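Local coordinates for microtubule-associated protein 1A/1B, light chain 3, putative (Trypanosoma brucei, PDB 3H9D), which is an ATG8-family ubiquitin-like protein of autophagy that is probably joined to a membrane lipid through its C terminus, at residues V54-F63 with L88-I97. Sequence-based numbering, arbitrary orientation.
Sequences VPSDLTVGQF and LPSSAQMADI
V54, near the end of strand 51-55, has CG1 4.4 Å from CE of M94, and two residues on OG of S56 lies 3.3 Å from CB of A95. The type I turn from P55 to L58 presents O of L58 to N of M94 (2.9 Å), the first of three backbone bonds between the segments. T59 and Q93, both N-caps, form a single beta bridge, and CG2 of T59 rests 3.6 Å from NE2 of Q93. In a capping box, OE1 of Q62 accepts from N and OG1 of T59, while OG1 of T59 accepts from N of Q62. N of V60 bonds O of A92 (2.7 Å, 165°), and N of G61 meets a lone pair of S90 O at 2.9 Å. V60 reaches L88 with CG1, while CG2 lies against CB of A92, SD of M94 and CG1 of I97. A bend at chi2 (-61°) places SD of M94 5.0 Å from the F63 ring centroid, an oblique Met-aromatic contact, and a second at chi3 swings CE to CD2 of F63 (3.9 Å). The contact ties the entrances of helices 60-71 and 94-101 together over the ubiquitin-like sheet, where F63, L88 and M94 all pack on M110 of strand 108-113.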
ATOM      1  N   VAL A  54       2.797 -13.876 -17.623  1.00 30.04           N
ATOM      2  CA  VAL A  54       2.152 -15.186 -17.735  1.00 28.82           C
ATOM      3  C   VAL A  54       1.442 -15.326 -19.082  1.00 29.38           C
ATOM      4  O   VAL A  54       0.602 -14.485 -19.424  1.00 28.78           O
ATOM      5  CB  VAL A  54       1.131 -15.410 -16.555  1.00 28.43           C
ATOM      6  CG1 VAL A  54       0.378 -16.744 -16.685  1.00 25.82           C
ATOM      7  CG2 VAL A  54       1.833 -15.320 -15.208  1.00 25.06           C
ATOM      8  N   PRO A  55       1.779 -16.390 -19.849  1.00 29.75           N
ATOM      9  CA  PRO A  55       1.085 -16.677 -21.110  1.00 30.77           C
ATOM     10  C   PRO A  55      -0.423 -16.664 -20.888  1.00 32.22           C
ATOM     11  O   PRO A  55      -0.924 -17.376 -20.018  1.00 33.01           O
ATOM     12  CB  PRO A  55       1.560 -18.089 -21.460  1.00 29.92           C
ATOM     13  CG  PRO A  55       2.896 -18.215 -20.821  1.00 29.34           C
ATOM     14  CD  PRO A  55       2.836 -17.379 -19.562  1.00 29.56           C
ATOM     15  N   SER A  56      -1.131 -15.846 -21.658  1.00 34.75           N
ATOM     16  CA  SER A  56      -2.568 -15.619 -21.454  1.00 37.17           C
ATOM     17  C   SER A  56      -3.450 -16.834 -21.768  1.00 38.51           C
ATOM     18  O   SER A  56      -4.675 -16.771 -21.626  1.00 39.22           O
ATOM     19  CB  SER A  56      -3.014 -14.422 -22.288  1.00 37.49           C
ATOM     20  OG  SER A  56      -4.269 -13.935 -21.843  1.00 41.49           O
ATOM     21  N   ASP A  57      -2.813 -17.925 -22.200  1.00 39.78           N
ATOM     22  CA  ASP A  57      -3.474 -19.193 -22.528  1.00 40.63           C
ATOM     23  C   ASP A  57      -3.416 -20.205 -21.379  1.00 40.15           C
ATOM     24  O   ASP A  57      -3.874 -21.349 -21.519  1.00 41.53           O
ATOM     25  CB  ASP A  57      -2.837 -19.811 -23.784  1.00 40.72           C
ATOM     26  CG  ASP A  57      -1.323 -19.821 -23.723  1.00 43.84           C
ATOM     27  OD1 ASP A  57      -0.711 -20.883 -23.959  1.00 47.27           O
ATOM     28  OD2 ASP A  57      -0.733 -18.758 -23.434  1.00 49.36           O
ATOM     29  N   LEU A  58      -2.856 -19.787 -20.247  1.00 38.35           N
ATOM     30  CA  LEU A  58      -2.728 -20.659 -19.094  1.00 36.76           C
ATOM     31  C   LEU A  58      -4.001 -20.719 -18.260  1.00 36.49           C
ATOM     32  O   LEU A  58      -4.737 -19.736 -18.144  1.00 35.76           O
ATOM     33  CB  LEU A  58      -1.535 -20.239 -18.231  1.00 37.10           C
ATOM     34  CG  LEU A  58      -0.223 -21.010 -18.413  1.00 34.64           C
ATOM     35  CD1 LEU A  58       0.193 -21.153 -19.869  1.00 34.31           C
ATOM     36  CD2 LEU A  58       0.896 -20.399 -17.594  1.00 34.09           C
ATOM     37  N   THR A  59      -4.269 -21.900 -17.710  1.00 35.65           N
ATOM     38  CA  THR A  59      -5.282 -22.047 -16.676  1.00 34.07           C
ATOM     39  C   THR A  59      -4.621 -21.715 -15.342  1.00 32.54           C
ATOM     40  O   THR A  59      -3.389 -21.639 -15.253  1.00 31.20           O
ATOM     41  CB  THR A  59      -5.863 -23.481 -16.616  1.00 33.96           C
ATOM     42  OG1 THR A  59      -4.801 -24.431 -16.451  1.00 35.63           O
ATOM     43  CG2 THR A  59      -6.655 -23.804 -17.877  1.00 35.23           C
ATOM     44  N   VAL A  60      -5.433 -21.520 -14.309  1.00 31.65           N
ATOM     45  CA  VAL A  60      -4.904 -21.373 -12.959  1.00 30.32           C
ATOM     46  C   VAL A  60      -3.990 -22.556 -12.642  1.00 30.40           C
ATOM     47  O   VAL A  60      -2.867 -22.361 -12.196  1.00 30.50           O
ATOM     48  CB  VAL A  60      -6.036 -21.194 -11.901  1.00 30.72           C
ATOM     49  CG1 VAL A  60      -5.508 -21.386 -10.467  1.00 26.94           C
ATOM     50  CG2 VAL A  60      -6.701 -19.830 -12.062  1.00 28.12           C
ATOM     51  N   GLY A  61      -4.461 -23.771 -12.922  1.00 30.84           N
ATOM     52  CA  GLY A  61      -3.689 -24.989 -12.668  1.00 31.32           C
ATOM     53  C   GLY A  61      -2.305 -25.037 -13.300  1.00 31.45           C
ATOM     54  O   GLY A  61      -1.359 -25.553 -12.699  1.00 30.80           O
ATOM     55  N   GLN A  62      -2.188 -24.509 -14.516  1.00 31.40           N
ATOM     56  CA  GLN A  62      -0.895 -24.430 -15.195  1.00 31.49           C
ATOM     57  C   GLN A  62       0.040 -23.385 -14.585  1.00 31.00           C
ATOM     58  O   GLN A  62       1.226 -23.663 -14.400  1.00 30.91           O
ATOM     59  CB  GLN A  62      -1.082 -24.153 -16.685  1.00 32.75           C
ATOM     60  CG  GLN A  62      -1.549 -25.350 -17.490  1.00 34.89           C
ATOM     61  CD  GLN A  62      -2.086 -24.944 -18.843  1.00 40.58           C
ATOM     62  OE1 GLN A  62      -3.122 -24.287 -18.938  1.00 43.39           O
ATOM     63  NE2 GLN A  62      -1.385 -25.336 -19.901  1.00 44.03           N
ATOM     64  N   PHE A  63      -0.479 -22.189 -14.290  1.00 31.29           N
ATOM     65  CA  PHE A  63       0.333 -21.161 -13.609  1.00 31.42           C
ATOM     66  C   PHE A  63       0.869 -21.680 -12.272  1.00 30.99           C
ATOM     67  O   PHE A  63       2.017 -21.429 -11.922  1.00 31.82           O
ATOM     68  CB  PHE A  63      -0.417 -19.832 -13.417  1.00 30.83           C
ATOM     69  CG  PHE A  63       0.321 -18.846 -12.525  1.00 34.39           C
ATOM     70  CD1 PHE A  63       1.550 -18.299 -12.923  1.00 32.73           C
ATOM     71  CD2 PHE A  63      -0.199 -18.485 -11.273  1.00 34.01           C
ATOM     72  CE1 PHE A  63       2.252 -17.406 -12.096  1.00 34.25           C
ATOM     73  CE2 PHE A  63       0.492 -17.583 -10.436  1.00 33.86           C
ATOM     74  CZ  PHE A  63       1.725 -17.046 -10.849  1.00 32.41           C
ATOM     75  N   LEU A  88      -8.438 -20.020  -5.711  1.00 34.13           N
ATOM     76  CA  LEU A  88      -8.779 -20.154  -7.123  1.00 34.71           C
ATOM     77  C   LEU A  88      -8.912 -21.610  -7.553  1.00 35.25           C
ATOM     78  O   LEU A  88      -8.103 -22.453  -7.148  1.00 35.39           O
ATOM     79  CB  LEU A  88      -7.746 -19.453  -8.003  1.00 33.63           C
ATOM     80  CG  LEU A  88      -7.773 -17.934  -8.089  1.00 32.43           C
ATOM     81  CD1 LEU A  88      -6.640 -17.471  -8.992  1.00 32.11           C
ATOM     82  CD2 LEU A  88      -9.104 -17.458  -8.618  1.00 27.46           C
ATOM     83  N   PRO A  89      -9.935 -21.908  -8.379  1.00 36.05           N
ATOM     84  CA  PRO A  89     -10.015 -23.247  -8.949  1.00 36.79           C
ATOM     85  C   PRO A  89      -9.036 -23.372 -10.114  1.00 36.92           C
ATOM     86  O   PRO A  89      -9.020 -22.524 -11.008  1.00 36.86           O
ATOM     87  CB  PRO A  89     -11.469 -23.348  -9.425  1.00 36.20           C
ATOM     88  CG  PRO A  89     -11.897 -21.946  -9.676  1.00 36.38           C
ATOM     89  CD  PRO A  89     -11.051 -21.043  -8.816  1.00 36.54           C
ATOM     90  N   SER A  90      -8.220 -24.420 -10.085  1.00 37.28           N
ATOM     91  CA  SER A  90      -7.249 -24.691 -11.143  1.00 38.43           C
ATOM     92  C   SER A  90      -7.848 -24.764 -12.559  1.00 39.47           C
ATOM     93  O   SER A  90      -7.128 -24.634 -13.553  1.00 40.00           O
ATOM     94  CB  SER A  90      -6.458 -25.958 -10.817  1.00 38.75           C
ATOM     95  OG  SER A  90      -7.309 -26.988 -10.368  1.00 37.94           O
ATOM     96  N   SER A  91      -9.168 -24.942 -12.628  1.00 40.02           N
ATOM     97  CA  SER A  91      -9.925 -25.030 -13.880  1.00 40.43           C
ATOM     98  C   SER A  91     -10.081 -23.673 -14.560  1.00 40.17           C
ATOM     99  O   SER A  91     -10.262 -23.597 -15.780  1.00 40.61           O
ATOM    100  CB  SER A  91     -11.322 -25.588 -13.602  1.00 40.57           C
ATOM    101  OG  SER A  91     -11.297 -26.547 -12.558  1.00 43.09           O
ATOM    102  N   ALA A  92     -10.033 -22.607 -13.764  1.00 39.33           N
ATOM    103  CA  ALA A  92     -10.233 -21.254 -14.269  1.00 37.20           C
ATOM    104  C   ALA A  92      -9.120 -20.827 -15.226  1.00 36.85           C
ATOM    105  O   ALA A  92      -7.981 -21.295 -15.135  1.00 34.80           O
ATOM    106  CB  ALA A  92     -10.368 -20.277 -13.118  1.00 37.29           C
ATOM    107  N   GLN A  93      -9.471 -19.944 -16.155  1.00 37.03           N
ATOM    108  CA  GLN A  93      -8.520 -19.421 -17.120  1.00 37.24           C
ATOM    109  C   GLN A  93      -7.842 -18.211 -16.505  1.00 36.67           C
ATOM    110  O   GLN A  93      -8.523 -17.266 -16.107  1.00 36.65           O
ATOM    111  CB  GLN A  93      -9.243 -18.993 -18.404  1.00 38.50           C
ATOM    112  CG  GLN A  93     -10.079 -20.079 -19.093  1.00 41.71           C
ATOM    113  CD  GLN A  93      -9.281 -21.329 -19.464  1.00 46.51           C
ATOM    114  OE1 GLN A  93      -9.804 -22.448 -19.391  1.00 48.32           O
ATOM    115  NE2 GLN A  93      -8.018 -21.147 -19.873  1.00 44.66           N
ATOM    116  N   MET A  94      -6.511 -18.226 -16.426  1.00 35.75           N
ATOM    117  CA  MET A  94      -5.780 -17.074 -15.885  1.00 34.39           C
ATOM    118  C   MET A  94      -6.319 -15.751 -16.435  1.00 34.25           C
ATOM    119  O   MET A  94      -6.496 -14.786 -15.688  1.00 33.51           O
ATOM    120  CB  MET A  94      -4.275 -17.194 -16.146  1.00 33.85           C
ATOM    121  CG  MET A  94      -3.547 -18.111 -15.166  1.00 32.04           C
ATOM    122  SD  MET A  94      -3.670 -17.564 -13.451  1.00 32.44           S
ATOM    123  CE  MET A  94      -2.540 -16.161 -13.439  1.00 26.73           C
ATOM    124  N   ALA A  95      -6.622 -15.744 -17.734  1.00 33.86           N
ATOM    125  CA  ALA A  95      -7.043 -14.549 -18.461  1.00 33.42           C
ATOM    126  C   ALA A  95      -8.464 -14.077 -18.136  1.00 34.11           C
ATOM    127  O   ALA A  95      -8.821 -12.936 -18.451  1.00 34.90           O
ATOM    128  CB  ALA A  95      -6.888 -14.781 -19.949  1.00 34.65           C
ATOM    129  N   ASP A  96      -9.270 -14.955 -17.530  1.00 33.95           N
ATOM    130  CA  ASP A  96     -10.556 -14.572 -16.931  1.00 33.69           C
ATOM    131  C   ASP A  96     -10.335 -13.957 -15.549  1.00 32.97           C
ATOM    132  O   ASP A  96     -10.988 -12.975 -15.186  1.00 32.13           O
ATOM    133  CB  ASP A  96     -11.498 -15.780 -16.798  1.00 33.22           C
ATOM    134  CG  ASP A  96     -12.122 -16.216 -18.132  1.00 37.18           C
ATOM    135  OD1 ASP A  96     -12.116 -15.434 -19.115  1.00 36.76           O
ATOM    136  OD2 ASP A  96     -12.635 -17.359 -18.181  1.00 37.69           O
ATOM    137  N   ILE A  97      -9.432 -14.564 -14.778  1.00 32.75           N
ATOM    138  CA  ILE A  97      -9.031 -14.055 -13.462  1.00 33.58           C
ATOM    139  C   ILE A  97      -8.392 -12.673 -13.603  1.00 34.14           C
ATOM    140  O   ILE A  97      -8.666 -11.774 -12.812  1.00 36.05           O
ATOM    141  CB  ILE A  97      -8.058 -15.038 -12.721  1.00 33.46           C
ATOM    142  CG1 ILE A  97      -8.578 -16.485 -12.762  1.00 32.25           C
ATOM    143  CG2 ILE A  97      -7.796 -14.590 -11.280  1.00 30.58           C
ATOM    144  CD1 ILE A  97      -9.923 -16.718 -12.066  1.00 30.32           C
TER